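Local coordinates for putative integron gene cassette protein (Uncultured bacterium, PDB 3FUY) that is of unknown function but is encoded by a mobile integron gene cassette recovered from a salt-marsh metagenome, at residues B[65-70]-B[145-150]. Residues are numbered along the deposited sequence; the frame is centred on the assembly and turned at random.
Sequences CLDKMK and DEHSCV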
# COMPACT_ATOMS: atom_id res chain seq x y z
N CYS B 65 5.43 -9.53 -13.81
CA CYS B 65 5.37 -8.08 -13.96
C CYS B 65 6.77 -7.47 -14.02
O CYS B 65 7.06 -6.63 -14.88
CB CYS B 65 4.51 -7.46 -12.86
SG CYS B 65 4.19 -5.71 -13.11
N LEU B 66 7.66 -7.90 -13.13
CA LEU B 66 9.04 -7.40 -13.17
C LEU B 66 9.73 -7.71 -14.51
O LEU B 66 10.47 -6.88 -15.03
CB LEU B 66 9.86 -7.95 -12.00
CG LEU B 66 9.45 -7.43 -10.61
CD1 LEU B 66 10.21 -8.15 -9.50
CD2 LEU B 66 9.65 -5.93 -10.52
N ASP B 67 9.48 -8.89 -15.07
CA ASP B 67 10.08 -9.22 -16.35
C ASP B 67 9.57 -8.32 -17.49
O ASP B 67 10.35 -7.90 -18.34
CB ASP B 67 9.89 -10.70 -16.70
CG ASP B 67 10.90 -11.61 -16.00
OD1 ASP B 67 11.85 -11.10 -15.37
OD2 ASP B 67 10.74 -12.85 -16.09
N LYS B 68 8.27 -8.03 -17.49
CA LYS B 68 7.72 -7.13 -18.51
C LYS B 68 8.22 -5.68 -18.29
O LYS B 68 8.46 -4.95 -19.25
CB LYS B 68 6.18 -7.18 -18.54
CG LYS B 68 5.59 -8.57 -18.79
CD LYS B 68 6.19 -9.22 -20.03
CE LYS B 68 5.86 -10.72 -20.07
NZ LYS B 68 6.30 -11.37 -21.34
N MSE B 69 8.37 -5.27 -17.04
CA MSE B 69 8.97 -3.95 -16.76
C MSE B 69 10.36 -3.90 -17.36
O MSE B 69 10.76 -2.90 -17.94
CB MSE B 69 9.03 -3.67 -15.25
CG MSE B 69 7.64 -3.59 -14.65
SE MSE B 69 7.64 -3.47 -12.70
CE MSE B 69 8.25 -1.63 -12.49
N LYS B 70 11.10 -5.00 -17.23
CA LYS B 70 12.42 -5.05 -17.82
C LYS B 70 12.34 -5.03 -19.37
O LYS B 70 13.14 -4.37 -20.03
CB LYS B 70 13.18 -6.29 -17.34
CG LYS B 70 14.59 -6.41 -17.94
CD LYS B 70 15.33 -7.63 -17.41
CE LYS B 70 16.74 -7.70 -17.97
NZ LYS B 70 16.76 -7.69 -19.46
N ASP B 145 6.16 -17.27 -22.79
CA ASP B 145 7.47 -16.82 -22.35
C ASP B 145 8.05 -17.69 -21.23
O ASP B 145 7.61 -18.84 -21.02
CB ASP B 145 7.41 -15.33 -21.93
CG ASP B 145 6.53 -15.10 -20.69
OD1 ASP B 145 6.19 -16.09 -20.01
OD2 ASP B 145 6.15 -13.94 -20.41
N GLU B 146 9.01 -17.14 -20.49
CA GLU B 146 9.70 -17.89 -19.46
C GLU B 146 8.82 -18.11 -18.24
O GLU B 146 9.20 -18.83 -17.33
CB GLU B 146 11.01 -17.21 -19.05
CG GLU B 146 12.06 -17.20 -20.14
CD GLU B 146 11.66 -16.35 -21.32
OE1 GLU B 146 11.00 -15.30 -21.11
OE2 GLU B 146 11.98 -16.74 -22.47
N HIS B 147 7.64 -17.49 -18.23
CA HIS B 147 6.63 -17.78 -17.21
C HIS B 147 5.46 -18.56 -17.79
O HIS B 147 4.41 -18.66 -17.15
CB HIS B 147 6.12 -16.48 -16.56
CG HIS B 147 7.11 -15.83 -15.64
ND1 HIS B 147 8.01 -14.87 -16.05
CD2 HIS B 147 7.34 -16.00 -14.31
CE1 HIS B 147 8.75 -14.48 -15.03
NE2 HIS B 147 8.36 -15.15 -13.96
N SER B 148 5.62 -19.12 -18.99
CA SER B 148 4.51 -19.75 -19.71
C SER B 148 3.34 -18.79 -19.87
O SER B 148 2.19 -19.20 -19.87
CB SER B 148 4.02 -21.01 -19.00
OG SER B 148 5.07 -21.94 -18.85
N CYS B 149 3.64 -17.50 -20.00
CA CYS B 149 2.61 -16.50 -20.18
C CYS B 149 2.63 -16.03 -21.64
O CYS B 149 3.70 -15.83 -22.21
CB CYS B 149 2.86 -15.31 -19.25
SG CYS B 149 1.67 -13.97 -19.48
N VAL B 150 1.45 -15.85 -22.22
CA VAL B 150 1.35 -15.32 -23.58
C VAL B 150 0.98 -13.85 -23.46
O VAL B 150 -0.01 -13.52 -22.82
CB VAL B 150 0.26 -16.02 -24.40
CG1 VAL B 150 0.08 -15.32 -25.74
CG2 VAL B 150 0.60 -17.50 -24.59
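K68 NZ is gripped by three oxygens: OD2 of D145, in a salt bridge of 2.7 Å between K68 NZ and D145 OD2, and, beyond the two segments, L139 O and T151 OG1. The ammonium meets the anti lone pair of D145 OD2, on the side away from the other carboxylate oxygen. The lysine chain bends at chi2 (-52°) and then runs extended, carrying its charged end from the helix to the loop. D145 illustrates how one carboxylate can divide its labour. While D145 OD2 holds the lysine, D145 OD1 accepts H147 N at 2.7 Å, closing an Asx turn. C149 N also reaches D145 OD1, at 2.9 Å, the two donors arriving from opposite faces of the carboxylate plane, each about 50° out of it. A type I turn from D145 to S148 folds the same loop. An alanine here would probably leave the K68 ammonium without its carboxylate mate and strip the H147 and C149 amides of their shared acceptor. The close approach of D67 to the H147 imidazole is doubtful, but H147 NE2 bonds soundly to D63. The K68-D145 and H147-D63 bonds tie helix 59-79, which packs K68 on V97 and V109 of the sheet, to the loop between helix 121-138 and strand 150-160, an edge strand within this chain.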